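Local structure of carbonic anhydrase (Coccomyxa sp. PA, 3UCJ) at residues 47-50 with 51-54; 104-107 with 108-111; 187-190 with 191-194. The protein probably catalyses the reversible hydration of carbon dioxide to hydrogencarbonate, as a zinc-dependent beta-class carbonic anhydrase. All coordinates share one frame; numbering follows the deposited sequence.

In the fold
Following the chain, contact 1 closes the loop that leaves strand 42-47 for helix 54-57, contact 2 turns the end of strand 97-103 into helix 107-114, and contact 3 folds strand 182-189 back toward strand 194-202. The three are in series, so none nests in or crosses another. Strands 42-47, 97-103 and 182-189 are parallel neighbours in the mixed sheet, and the loops that follow them meet in space. Arg51 NH1 lies 2.8 Å from Asn105 OD1, a probable hydrogen bond between contacts 1 and 2, whose Cys47 and Cys106 both bind the zinc. Tyr104 N to Tyr188 O, 2.9 Å, probably joins contacts 2 and 3, while Val52 packs on the Tyr188 ring.

Contact 1: 47-50 with 51-54; sequences CADS and RVSP. With ZN (zinc ion), chain C; AZM (5-acetamido-1,3,4-thiadiazole-2-sulfonamide), chain D.
Asp49 and Arg51 form a side-on, two-pronged salt bridge next to the zinc. Arg51 NE reaches Asp49 OD1 at 2.9 Å, and Arg51 NH2 reaches Asp49 OD2 at 2.8 Å in a nearly straight bond (172°). Both nitrogens come from the syn side, and the carboxylate and guanidinium planes are only 26° apart. The anti lone pair of Asp49 OD1 takes a further donor, Arg51 N at 2.9 Å, so this oxygen is gripped twice. With CG anti to the backbone N (chi1 -170°), the carboxylate swings to the metal side, and Asp49 OD2 stops 3.1 Å from N1 of the bound acetazolamide. That sulfonamide nitrogen binds the zinc at 1.9 Å and Cys47 SG binds it at 2.4 Å; His103 and Cys106 complete the set.

In the next shell, Asp49 N donates to Cys47 SG at 3.5 Å, and a type I turn from Asp49 to Val52 is closed by Val52 N to Asp49 O at 3.1 Å. One water donates to both Cys47 O and Val52 O. The second subunit supplies Val34 O to Arg51 NH1 and Gln38 to Ser50 OG; this Gln38 also bonds the inhibitor.

Three bonds from Arg51 therefore fix the carboxylate's rotation. With Asp49 held off the metal, the fourth zinc coordination position is left to the inhibitor nitrogen, consistent with the Asp-Arg dyad of beta-class enzymes, which keeps that position open to an exogenous ligand.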
loop_
_atom_site.group_PDB
_atom_site.type_symbol
_atom_site.label_atom_id
_atom_site.label_comp_id
_atom_site.label_asym_id
_atom_site.label_seq_id
_atom_site.Cartn_x
_atom_site.Cartn_y
_atom_site.Cartn_z
ATOM N N CYS A 47 8.379 17.214 -2.364
ATOM C CA CYS A 47 7.185 17.350 -1.502
ATOM C C CYS A 47 5.981 17.926 -2.256
ATOM O O CYS A 47 6.192 18.778 -3.157
ATOM C CB CYS A 47 7.542 18.268 -0.268
ATOM S SG CYS A 47 6.179 18.118 0.865
ATOM N N ALA A 48 4.743 17.537 -1.884
ATOM C CA ALA A 48 3.552 17.978 -2.468
ATOM C C ALA A 48 3.242 19.469 -2.097
ATOM O O ALA A 48 2.407 20.063 -2.676
ATOM C CB ALA A 48 2.377 17.062 -2.015
ATOM N N ASP A 49 3.985 20.018 -1.145
ATOM C CA ASP A 49 3.846 21.439 -0.676
ATOM C C ASP A 49 3.722 22.400 -1.875
ATOM O O ASP A 49 4.534 22.363 -2.786
ATOM C CB ASP A 49 5.124 21.760 0.100
ATOM C CG ASP A 49 5.024 23.118 0.860
ATOM O OD1 ASP A 49 4.831 24.152 0.196
ATOM O OD2 ASP A 49 5.041 23.085 2.101
ATOM N N SER A 50 2.656 23.188 -1.852
ATOM C CA SER A 50 2.283 24.153 -2.896
ATOM C C SER A 50 3.347 25.196 -3.209
ATOM O O SER A 50 3.195 25.903 -4.208
ATOM C CB SER A 50 0.974 24.872 -2.515
ATOM O OG SER A 50 1.178 25.708 -1.362
ATOM N N ARG A 51 4.397 25.286 -2.385
ATOM C CA ARG A 51 5.403 26.317 -2.604
ATOM C C ARG A 51 6.574 25.822 -3.413
ATOM O O ARG A 51 7.564 26.582 -3.642
ATOM C CB ARG A 51 5.858 26.853 -1.265
ATOM C CG ARG A 51 4.755 27.568 -0.612
ATOM C CD ARG A 51 5.103 27.819 0.872
ATOM N NE ARG A 51 5.291 26.574 1.660
ATOM C CZ ARG A 51 5.821 26.535 2.887
ATOM N NH1 ARG A 51 6.286 27.676 3.489
ATOM N NH2 ARG A 51 5.993 25.349 3.490
ATOM N N VAL A 52 6.509 24.546 -3.819
ATOM C CA VAL A 52 7.713 23.889 -4.334
ATOM C C VAL A 52 7.445 23.196 -5.700
ATOM O O VAL A 52 7.166 21.960 -5.746
ATOM C CB VAL A 52 8.271 22.820 -3.342
ATOM C CG1 VAL A 52 9.699 22.373 -3.742
ATOM C CG2 VAL A 52 8.208 23.357 -1.848
ATOM N N SER A 53 7.607 23.964 -6.791
ATOM C CA SER A 53 7.301 23.428 -8.137
ATOM C C SER A 53 8.590 23.147 -8.948
ATOM O O SER A 53 9.292 24.104 -9.328
ATOM C CB SER A 53 6.424 24.428 -8.861
ATOM O OG SER A 53 6.321 24.038 -10.211
ATOM N N PRO A 54 8.907 21.867 -9.214
ATOM C CA PRO A 54 10.238 21.570 -9.700
ATOM C C PRO A 54 10.502 22.205 -11.093
ATOM O O PRO A 54 11.614 22.758 -11.330
ATOM C CB PRO A 54 10.257 20.034 -9.792
ATOM C CG PRO A 54 8.895 19.594 -9.569
ATOM C CD PRO A 54 8.213 20.647 -8.758
HETATM ZN ZN ZN C . 6.754 19.495 2.695
HETATM C C1 AZM D . 2.934 19.672 4.989
HETATM C C2 AZM D . 1.859 18.919 7.017
HETATM C C3 AZM D . 1.098 17.031 8.260
HETATM C C4 AZM D . 0.153 16.524 9.334
HETATM N N1 AZM D . 5.160 20.296 3.455
HETATM N N2 AZM D . 2.188 20.254 7.032
HETATM N N3 AZM D . 2.842 20.740 5.782
HETATM N N4 AZM D . 1.358 18.339 8.217
HETATM O O1 AZM D . 2.850 20.504 2.514
HETATM O O2 AZM D . 3.826 18.381 3.105
HETATM O O3 AZM D . 1.626 16.271 7.404
HETATM S S1 AZM D . 3.647 19.840 3.404
HETATM S S2 AZM D . 2.237 18.136 5.553
HETATM O O HOH W 1 8.030 19.522 -4.923
#

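Contact 2: 104-107 with 108-111; sequences YNCG and ACKA. With ZN (zinc ion), chain C; AZM (5-acetamido-1,3,4-thiadiazole-2-sulfonamide), chain D.
The zinc site is joined here to the first turn of helix 107-114, with Cys106 as both metal ligand and N-cap. Its SG, anti to the backbone N (chi1 177°), binds the zinc at 2.4 Å and accepts a weak capping bond from Cys109 N, at 3.6 Å. The methyl of Ala108 rests against the same sulfur, Ala108 CB to Cys106 SG being 3.7 Å. The amino end of the helix thus faces this ligand, and its dipole would probably favour negative charge on the sulfur. Regular helical bonds begin at once: Lys110 N to Cys106 O at 3.1 Å, and Ala111 N to Gly107 O at 2.9 Å.

Acetazolamide lies along this turn. Gly107 CA approaches the thiadiazole N3 to 3.0 Å, and a beta carbon there would run into the ring's N2, so the missing side chain makes room for the heterocycle. Farther along, Ala111 CB meets the acetamide methyl, C4, at 3.8 Å.

Among its neighbours, the turn leans on helix 146-167, where Trp150 NE1 gives Cys106 O a second donor and Val154 packs on Cys109. On the strand side, Tyr104 lies on Val187 and Thr189 of strand 182-189.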
loop_
_atom_site.group_PDB
_atom_site.type_symbol
_atom_site.label_atom_id
_atom_site.label_comp_id
_atom_site.label_asym_id
_atom_site.label_seq_id
_atom_site.Cartn_x
_atom_site.Cartn_y
_atom_site.Cartn_z
ATOM N N TYR A 104 12.925 23.340 3.359
ATOM C CA TYR A 104 12.742 23.917 4.716
ATOM C C TYR A 104 11.326 24.342 4.897
ATOM O O TYR A 104 10.601 24.569 3.921
ATOM C CB TYR A 104 13.735 25.114 4.902
ATOM C CG TYR A 104 15.153 24.583 4.881
ATOM C CD1 TYR A 104 16.028 24.918 3.853
ATOM C CD2 TYR A 104 15.597 23.673 5.869
ATOM C CE1 TYR A 104 17.323 24.477 3.851
ATOM C CE2 TYR A 104 16.896 23.197 5.865
ATOM C CZ TYR A 104 17.746 23.592 4.825
ATOM O OH TYR A 104 18.999 23.140 4.797
ATOM N N ASN A 105 10.869 24.405 6.152
ATOM C CA ASN A 105 9.497 24.767 6.450
ATOM C C ASN A 105 8.478 23.664 5.992
ATOM O O ASN A 105 7.313 23.936 5.713
ATOM C CB ASN A 105 9.083 26.199 5.936
ATOM C CG ASN A 105 7.899 26.769 6.700
ATOM O OD1 ASN A 105 6.798 26.971 6.156
ATOM N ND2 ASN A 105 8.137 27.132 7.995
ATOM N N CYS A 106 8.951 22.418 5.965
ATOM C CA CYS A 106 8.142 21.264 5.513
ATOM C C CYS A 106 7.357 20.811 6.715
ATOM O O CYS A 106 7.932 20.252 7.639
ATOM C CB CYS A 106 9.093 20.152 5.045
ATOM S SG CYS A 106 8.051 18.646 4.549
ATOM N N GLY A 107 6.083 21.106 6.694
ATOM C CA GLY A 107 5.177 20.690 7.701
ATOM C C GLY A 107 5.105 19.196 7.914
ATOM O O GLY A 107 4.765 18.764 9.035
ATOM N N ALA A 108 5.450 18.391 6.905
ATOM C CA ALA A 108 5.414 16.950 7.146
ATOM C C ALA A 108 6.546 16.595 8.059
ATOM O O ALA A 108 6.407 15.712 8.912
ATOM C CB ALA A 108 5.559 16.136 5.749
ATOM N N CYS A 109 7.722 17.233 7.874
ATOM C CA CYS A 109 8.838 16.960 8.740
ATOM C C CYS A 109 8.581 17.460 10.158
ATOM O O CYS A 109 9.026 16.825 11.115
ATOM C CB CYS A 109 10.134 17.627 8.247
ATOM S SG CYS A 109 10.745 16.662 6.766
ATOM N N LYS A 110 7.882 18.572 10.287
ATOM C CA LYS A 110 7.580 19.098 11.614
ATOM C C LYS A 110 6.612 18.172 12.307
ATOM O O LYS A 110 6.846 17.844 13.458
ATOM C CB LYS A 110 6.989 20.519 11.520
ATOM C CG LYS A 110 6.533 21.052 12.923
ATOM C CD LYS A 110 6.372 22.572 12.866
ATOM C CE LYS A 110 5.413 23.119 13.972
ATOM N NZ LYS A 110 5.457 24.615 13.992
ATOM N N ALA A 111 5.540 17.736 11.621
ATOM C CA ALA A 111 4.582 16.790 12.197
ATOM C C ALA A 111 5.309 15.483 12.599
ATOM O O ALA A 111 5.043 14.929 13.655
ATOM C CB ALA A 111 3.429 16.523 11.207
HETATM ZN ZN ZN C . 6.754 19.495 2.695
HETATM C C1 AZM D . 2.934 19.672 4.989
HETATM C C2 AZM D . 1.859 18.919 7.017
HETATM C C3 AZM D . 1.098 17.031 8.260
HETATM C C4 AZM D . 0.153 16.524 9.334
HETATM N N1 AZM D . 5.160 20.296 3.455
HETATM N N2 AZM D . 2.188 20.254 7.032
HETATM N N3 AZM D . 2.842 20.740 5.782
HETATM N N4 AZM D . 1.358 18.339 8.217
HETATM O O1 AZM D . 2.850 20.504 2.514
HETATM O O2 AZM D . 3.826 18.381 3.105
HETATM O O3 AZM D . 1.626 16.271 7.404
HETATM S S1 AZM D . 3.647 19.840 3.404
HETATM S S2 AZM D . 2.237 18.136 5.553
#

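Contact 3: 187-190 with 191-194; sequences VYTP and GTGL
Thr189 and Leu194 bracket the bend of a beta-hairpin connection that turns strand 182-189 back into strand 194-202. Backbone bonds hold it: Thr189 N donates to Leu194 O at 2.9 Å, and Thr189 O receives both Thr192 N, at 3.1 Å from above the carbonyl plane, and Gly193 N, at 2.8 Å and nearly along the C=O axis. Gly193 has a positive phi (72°), a conformation that favours glycine.

Apolar and weakly polar contacts come mostly from Tyr188. Placing CG anti to the backbone N (chi1 176°) brings its CE1, CZ and OH side against Gly193, with Tyr188 OH 3.3 Å from Gly193 CA. A CA-H...O contact joins Tyr188 CA to Leu194 O at 3.5 Å. Val52, His103 and, from the second subunit, Trp19 also touch this side chain. An alanine here would remove the ring and would probably leave a gap beside Gly193 and deprive Val52 and the neighbouring subunit's Trp19 of a packing partner.

The two threonines meet obliquely, Thr192 OG1 lying 3.3 Å from Thr189 CB; that hydroxyl also accepts a weak bond from Leu194 N. Finally, one water bridges the strand ends, 2.7 Å from Thr189 OG1 and donating to Leu194 O at 2.9 Å.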
loop_
_atom_site.group_PDB
_atom_site.type_symbol
_atom_site.label_atom_id
_atom_site.label_comp_id
_atom_site.label_asym_id
_atom_site.label_seq_id
_atom_site.Cartn_x
_atom_site.Cartn_y
_atom_site.Cartn_z
ATOM N N VAL A 187 17.905 20.424 -1.309
ATOM C CA VAL A 187 16.897 20.991 -0.416
ATOM C C VAL A 187 16.509 22.405 -0.927
ATOM O O VAL A 187 17.374 23.118 -1.477
ATOM C CB VAL A 187 17.413 21.008 1.055
ATOM C CG1 VAL A 187 18.660 21.950 1.186
ATOM C CG2 VAL A 187 16.303 21.424 1.950
ATOM N N TYR A 188 15.243 22.770 -0.859
ATOM C CA TYR A 188 14.769 24.045 -1.321
ATOM C C TYR A 188 14.276 24.925 -0.169
ATOM O O TYR A 188 13.651 24.427 0.766
ATOM C CB TYR A 188 13.620 23.769 -2.272
ATOM C CG TYR A 188 12.878 24.920 -2.822
ATOM C CD1 TYR A 188 13.408 25.670 -3.884
ATOM C CD2 TYR A 188 11.637 25.272 -2.323
ATOM C CE1 TYR A 188 12.735 26.688 -4.442
ATOM C CE2 TYR A 188 10.935 26.314 -2.880
ATOM C CZ TYR A 188 11.519 27.028 -3.950
ATOM O OH TYR A 188 10.857 28.038 -4.526
ATOM N N THR A 189 14.457 26.236 -0.298
ATOM C CA THR A 189 13.941 27.202 0.724
ATOM C C THR A 189 12.759 27.984 0.175
ATOM O O THR A 189 12.935 28.787 -0.740
ATOM C CB THR A 189 15.056 28.150 1.209
ATOM O OG1 THR A 189 16.124 27.338 1.695
ATOM C CG2 THR A 189 14.520 29.048 2.336
ATOM N N PRO A 190 11.517 27.690 0.637
ATOM C CA PRO A 190 10.399 28.324 0.006
ATOM C C PRO A 190 10.553 29.853 0.055
ATOM O O PRO A 190 10.127 30.536 -0.887
ATOM C CB PRO A 190 9.199 27.894 0.883
ATOM C CG PRO A 190 9.608 26.531 1.359
ATOM C CD PRO A 190 11.095 26.604 1.560
ATOM N N GLY A 191 11.115 30.380 1.153
ATOM C CA GLY A 191 11.105 31.823 1.377
ATOM C C GLY A 191 12.158 32.580 0.584
ATOM O O GLY A 191 12.133 33.810 0.602
ATOM N N THR A 192 13.061 31.866 -0.092
ATOM C CA THR A 192 14.051 32.464 -1.000
ATOM C C THR A 192 14.050 31.900 -2.442
ATOM O O THR A 192 14.705 32.454 -3.350
ATOM C CB THR A 192 15.471 32.283 -0.458
ATOM O OG1 THR A 192 15.858 30.889 -0.541
ATOM C CG2 THR A 192 15.578 32.834 1.026
ATOM N N GLY A 193 13.376 30.780 -2.673
ATOM C CA GLY A 193 13.364 30.171 -4.005
ATOM C C GLY A 193 14.668 29.517 -4.429
ATOM O O GLY A 193 14.814 29.081 -5.584
ATOM N N LEU A 194 15.589 29.353 -3.507
ATOM C CA LEU A 194 16.846 28.728 -3.830
ATOM C C LEU A 194 16.952 27.276 -3.368
ATOM O O LEU A 194 16.532 26.964 -2.251
ATOM C CB LEU A 194 17.982 29.506 -3.166
ATOM C CG LEU A 194 18.143 30.933 -3.738
ATOM C CD1 LEU A 194 18.850 31.765 -2.690
ATOM C CD2 LEU A 194 18.998 30.829 -5.023
HETATM O O HOH W 2 17.930 26.133 0.109
#